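Local coordinates for glyoxalase family protein (Enterococcus faecalis, PDB 2P25), which is of unknown function but belongs to the glyoxalase/bleomycin resistance protein/dioxygenase superfamily, whose fold is built from paired beta-alpha-beta-beta-beta modules, at residues A89-N92 with E97-P100; K20-E25 with L120-H125. All blocks are in the same frame, centred on the assembly; numbering follows the deposited sequence.

Contact 1: A89-N92 with E97-P100; sequences AFLN and ETEP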
loop_
_atom_site.group_PDB
_atom_site.type_symbol
_atom_site.label_atom_id
_atom_site.label_comp_id
_atom_site.label_asym_id
_atom_site.label_seq_id
_atom_site.Cartn_x
_atom_site.Cartn_y
_atom_site.Cartn_z
ATOM N N ALA A 89 11.124 -19.317 -7.151
ATOM C CA ALA A 89 11.791 -19.847 -8.325
ATOM C C ALA A 89 11.392 -19.040 -9.559
ATOM O O ALA A 89 12.259 -18.654 -10.360
ATOM C CB ALA A 89 11.456 -21.336 -8.516
ATOM N N PHE A 90 10.086 -18.796 -9.711
ATOM C CA PHE A 90 9.561 -17.985 -10.817
ATOM C C PHE A 90 10.224 -16.605 -10.878
ATOM O O PHE A 90 10.705 -16.181 -11.932
ATOM C CB PHE A 90 8.017 -17.853 -10.745
ATOM C CG PHE A 90 7.465 -16.807 -11.684
ATOM C CD1 PHE A 90 7.237 -17.106 -13.022
ATOM C CD2 PHE A 90 7.220 -15.508 -11.227
ATOM C CE1 PHE A 90 6.736 -16.127 -13.892
ATOM C CE2 PHE A 90 6.728 -14.527 -12.083
ATOM C CZ PHE A 90 6.494 -14.831 -13.411
ATOM N N LEU A 91 10.298 -15.921 -9.742
ATOM C CA LEU A 91 10.912 -14.600 -9.702
ATOM C C LEU A 91 12.400 -14.678 -10.061
ATOM O O LEU A 91 12.904 -13.879 -10.867
ATOM C CB LEU A 91 10.735 -13.959 -8.326
ATOM C CG LEU A 91 9.289 -13.584 -7.940
ATOM C CD1 LEU A 91 9.268 -13.168 -6.455
ATOM C CD2 LEU A 91 8.851 -12.416 -8.822
ATOM N N ASN A 92 13.100 -15.641 -9.459
ATOM C CA ASN A 92 14.541 -15.767 -9.688
ATOM C C ASN A 92 14.816 -16.036 -11.163
ATOM O O ASN A 92 15.782 -15.492 -11.742
ATOM C CB ASN A 92 15.161 -16.861 -8.799
ATOM C CG ASN A 92 15.098 -16.533 -7.314
ATOM O OD1 ASN A 92 14.819 -15.385 -6.891
ATOM N ND2 ASN A 92 15.366 -17.533 -6.502
ATOM N N GLU A 97 15.709 -10.956 -7.665
ATOM C CA GLU A 97 16.294 -11.536 -6.452
ATOM C C GLU A 97 15.333 -11.574 -5.268
ATOM O O GLU A 97 14.471 -10.709 -5.128
ATOM C CB GLU A 97 17.561 -10.787 -6.069
ATOM C CG GLU A 97 18.627 -10.898 -7.116
ATOM C CD GLU A 97 19.982 -10.478 -6.579
ATOM O OE1 GLU A 97 20.481 -11.153 -5.653
ATOM O OE2 GLU A 97 20.528 -9.462 -7.068
ATOM N N THR A 98 15.471 -12.610 -4.443
ATOM C CA THR A 98 14.643 -12.752 -3.259
ATOM C C THR A 98 15.555 -12.919 -2.058
ATOM O O THR A 98 16.654 -13.506 -2.174
ATOM C CB THR A 98 13.664 -13.958 -3.376
ATOM O OG1 THR A 98 14.356 -15.099 -3.880
ATOM C CG2 THR A 98 12.502 -13.625 -4.322
ATOM N N GLU A 99 15.136 -12.360 -0.927
ATOM C CA GLU A 99 15.815 -12.594 0.352
ATOM C C GLU A 99 15.685 -14.064 0.776
ATOM O O GLU A 99 14.758 -14.763 0.349
ATOM C CB GLU A 99 15.257 -11.701 1.456
ATOM C CG GLU A 99 15.479 -10.214 1.218
ATOM C CD GLU A 99 14.984 -9.388 2.364
ATOM O OE1 GLU A 99 14.183 -9.898 3.186
ATOM O OE2 GLU A 99 15.379 -8.212 2.440
ATOM N N PRO A 100 16.630 -14.552 1.609
ATOM C CA PRO A 100 16.477 -15.925 2.113
ATOM C C PRO A 100 15.119 -16.118 2.804
ATOM O O PRO A 100 14.606 -15.218 3.458
ATOM C CB PRO A 100 17.597 -16.059 3.152
ATOM C CG PRO A 100 18.605 -15.012 2.759
ATOM C CD PRO A 100 17.864 -13.906 2.092
#
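E97 meets N92 through its backbone rather than its side chain, and so opens a short return contact in which the chain leaving a helix folds back alongside that helix's last turn. The CA atoms of N92 and E97 stand 5.6 Å apart, the nearest backbone pair of the two segments. The E97 side chain leaves its CA away from the helix, while the end of the N92 side chain comes nearer to 97-98 than the direction of its CB suggests.

T98 has the largest share of the contact, and its two branches divide the work. Its hydroxyl faces the end of the N92 side chain, with T98 OG1 3.1 Å from N92 OD1 as modelled. The amide is probably turned over, so the polar pairing here stays undecided. Its methyl reaches the hydrophobic side of the helix, where T98 CG2 lies 3.9 Å from L91 CD1, the two side chains crossing at about a right angle. A chi1 of 45° sets OG1 between the backbone N and the carbonyl carbon and leaves CG2 anti to the carbonyl carbon. One short side chain thereby bridges the exposed N92 and the buried L91.

At E99 the chain has moved on to other partners: its carboxylate forms a salt bridge with R102, and its backbone pairs with F113. P100 then leads toward strand 102-103. As a whole, 97-100 is an extended connection that passes from beside the end of helix 84-93 to the side of strand 110-115. L91 and T98 both rest on F114 of that strand, L27 and I96 add to the apolar surroundings of L91, and F3 of the second subunit packs against F90 and L91 of the helix.

Contact 2: K20-E25 with L120-H125; sequences KNFYVE and LPLELH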
loop_
_atom_site.group_PDB
_atom_site.type_symbol
_atom_site.label_atom_id
_atom_site.label_comp_id
_atom_site.label_asym_id
_atom_site.label_seq_id
_atom_site.Cartn_x
_atom_site.Cartn_y
_atom_site.Cartn_z
ATOM N N LYS A 20 6.979 -1.240 -16.845
ATOM C CA LYS A 20 6.319 -2.246 -17.702
ATOM C C LYS A 20 7.019 -3.609 -17.602
ATOM O O LYS A 20 6.359 -4.646 -17.487
ATOM C CB LYS A 20 6.266 -1.786 -19.177
ATOM C CG LYS A 20 5.382 -0.569 -19.449
ATOM C CD LYS A 20 3.924 -0.879 -19.169
ATOM C CE LYS A 20 2.963 0.064 -19.922
ATOM N NZ LYS A 20 2.801 -0.282 -21.369
ATOM N N ASN A 21 8.355 -3.607 -17.624
ATOM C CA ASN A 21 9.107 -4.864 -17.583
ATOM C C ASN A 21 8.790 -5.621 -16.289
ATOM O O ASN A 21 8.540 -6.830 -16.306
ATOM C CB ASN A 21 10.593 -4.546 -17.715
ATOM C CG ASN A 21 11.467 -5.776 -17.745
ATOM O OD1 ASN A 21 11.399 -6.600 -18.672
ATOM N ND2 ASN A 21 12.325 -5.898 -16.738
ATOM N N PHE A 22 8.734 -4.899 -15.180
ATOM C CA PHE A 22 8.556 -5.533 -13.872
ATOM C C PHE A 22 7.094 -5.874 -13.583
ATOM O O PHE A 22 6.747 -7.041 -13.368
ATOM C CB PHE A 22 9.135 -4.627 -12.777
ATOM C CG PHE A 22 9.132 -5.248 -11.401
ATOM C CD1 PHE A 22 10.244 -6.000 -10.950
ATOM C CD2 PHE A 22 8.051 -5.053 -10.543
ATOM C CE1 PHE A 22 10.248 -6.558 -9.641
ATOM C CE2 PHE A 22 8.036 -5.589 -9.229
ATOM C CZ PHE A 22 9.135 -6.378 -8.789
ATOM N N TYR A 23 6.228 -4.869 -13.555
ATOM C CA TYR A 23 4.842 -5.109 -13.139
ATOM C C TYR A 23 3.971 -5.819 -14.168
ATOM O O TYR A 23 3.156 -6.656 -13.823
ATOM C CB TYR A 23 4.179 -3.806 -12.689
ATOM C CG TYR A 23 4.713 -3.311 -11.375
ATOM C CD1 TYR A 23 4.260 -3.850 -10.182
ATOM C CD2 TYR A 23 5.698 -2.300 -11.318
ATOM C CE1 TYR A 23 4.743 -3.412 -8.961
ATOM C CE2 TYR A 23 6.197 -1.854 -10.087
ATOM C CZ TYR A 23 5.703 -2.405 -8.917
ATOM O OH TYR A 23 6.145 -1.997 -7.678
ATOM N N VAL A 24 4.131 -5.450 -15.432
ATOM C CA VAL A 24 3.318 -6.038 -16.476
ATOM C C VAL A 24 3.938 -7.347 -16.951
ATOM O O VAL A 24 3.272 -8.396 -16.915
ATOM C CB VAL A 24 3.079 -5.043 -17.630
ATOM C CG1 VAL A 24 2.288 -5.717 -18.791
ATOM C CG2 VAL A 24 2.331 -3.778 -17.104
ATOM N N GLU A 25 5.187 -7.310 -17.408
ATOM C CA GLU A 25 5.769 -8.497 -18.037
ATOM C C GLU A 25 6.087 -9.631 -17.060
ATOM O O GLU A 25 5.820 -10.803 -17.355
ATOM C CB GLU A 25 6.977 -8.135 -18.937
ATOM C CG GLU A 25 6.620 -7.211 -20.134
ATOM C CD GLU A 25 5.563 -7.807 -21.075
ATOM O OE1 GLU A 25 5.560 -9.048 -21.280
ATOM O OE2 GLU A 25 4.733 -7.035 -21.612
ATOM N N LEU A 120 11.114 -0.754 -3.779
ATOM C CA LEU A 120 9.919 -0.948 -2.955
ATOM C C LEU A 120 9.899 -2.384 -2.461
ATOM O O LEU A 120 9.949 -3.303 -3.284
ATOM C CB LEU A 120 8.636 -0.687 -3.756
ATOM C CG LEU A 120 7.327 -0.891 -2.960
ATOM C CD1 LEU A 120 7.233 -0.005 -1.665
ATOM C CD2 LEU A 120 6.145 -0.642 -3.880
ATOM N N PRO A 121 9.856 -2.602 -1.129
ATOM C CA PRO A 121 9.733 -3.996 -0.654
ATOM C C PRO A 121 8.374 -4.600 -0.968
ATOM O O PRO A 121 7.310 -3.997 -0.690
ATOM C CB PRO A 121 9.936 -3.884 0.879
ATOM C CG PRO A 121 10.556 -2.488 1.090
ATOM C CD PRO A 121 9.972 -1.648 -0.013
ATOM N N LEU A 122 8.414 -5.814 -1.522
ATOM C CA LEU A 122 7.217 -6.566 -1.846
ATOM C C LEU A 122 7.379 -7.904 -1.154
ATOM O O LEU A 122 8.380 -8.607 -1.358
ATOM C CB LEU A 122 7.072 -6.728 -3.361
ATOM C CG LEU A 122 6.921 -5.391 -4.115
ATOM C CD1 LEU A 122 7.007 -5.619 -5.636
ATOM C CD2 LEU A 122 5.540 -4.788 -3.742
ATOM N N GLU A 123 6.414 -8.244 -0.310
ATOM C CA GLU A 123 6.525 -9.473 0.470
ATOM C C GLU A 123 5.752 -10.631 -0.160
ATOM O O GLU A 123 4.675 -10.426 -0.718
ATOM C CB GLU A 123 6.015 -9.188 1.862
ATOM C CG GLU A 123 6.262 -10.268 2.898
ATOM C CD GLU A 123 5.519 -9.965 4.182
ATOM O OE1 GLU A 123 5.833 -8.954 4.830
ATOM O OE2 GLU A 123 4.579 -10.690 4.531
ATOM N N LEU A 124 6.288 -11.845 -0.013
ATOM C CA LEU A 124 5.542 -13.081 -0.256
ATOM C C LEU A 124 5.287 -13.724 1.093
ATOM O O LEU A 124 6.203 -13.833 1.925
ATOM C CB LEU A 124 6.376 -14.035 -1.120
ATOM C CG LEU A 124 6.830 -13.587 -2.513
ATOM C CD1 LEU A 124 7.699 -14.675 -3.174
ATOM C CD2 LEU A 124 5.628 -13.249 -3.376
ATOM N N HIS A 125 4.041 -14.141 1.327
ATOM C CA HIS A 125 3.669 -14.705 2.609
ATOM C C HIS A 125 2.702 -15.865 2.404
ATOM O O HIS A 125 1.712 -15.718 1.692
ATOM C CB HIS A 125 2.991 -13.603 3.440
ATOM C CG HIS A 125 2.943 -13.878 4.906
ATOM N ND1 HIS A 125 2.230 -14.927 5.448
ATOM C CD2 HIS A 125 3.484 -13.210 5.952
ATOM C CE1 HIS A 125 2.349 -14.903 6.765
ATOM N NE2 HIS A 125 3.104 -13.871 7.097
#
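F22 and L122 bring together a helix and a strand almost a hundred residues apart in the chain, with no hydrogen bond between the two segments. F22 can be followed outward from the backbone of helix 16-26. Its CB points toward strand 121-125, and with CG anti to the backbone N (chi1 -174°) the ring is carried out across the gap. F22 CD2 then sits 3.6 Å above the plane of the Y23 ring, over its centre, so that one edge of F22 is turned to a face of its neighbour in sequence. One atom further on, F22 CE2 meets L122 CD1 at 3.7 Å, and F22 CZ lies 3.9 Å from the same methyl. That methyl arrives at the ring edge, near the ring plane, from the opposite direction.

Y23 runs beside it and ends in a hydroxyl. Y23 OH touches L120 CD2 at 4.0 Å, but its polar bond goes elsewhere, to the carboxylate of D116. The other oxygen of D116 accepts the backbone N-H of L120, so a single aspartate ties the tyrosine tip to the residue just before strand 121-125. Beneath both rings the helix widens into a pi-type turn, with E25 N bonded to K20 O at 2.9 Å.

F114, I96, L27 and P117 also pack against F22. Helix 16-26 follows the first strand of one four-stranded mixed sheet, whereas 121-125 is an inner strand of the other; both sheets have strand order 1-4-3-2, consistent with the paired beta-alpha-beta-beta-beta fold of the glyoxalase superfamily.

Contact 1 and contact 2 adjoin through their apolar sides, with centres 11 Å apart. Contact 2 is buried near the middle of the chain, about 4 Å from its centre, while contact 1 lies further out, at about 14 Å, and reaches the surface. They meet directly where L91 CD1 packs 3.9 Å from L124 CD1. F114 serves both, receiving side chains from all four segments, and L27 and I96 lie against L91 as well as F22. In sequence, contact 1 falls between the two segments of contact 2. Both also reach the dimer interface, where F3 of the second subunit packs against L91 and L124.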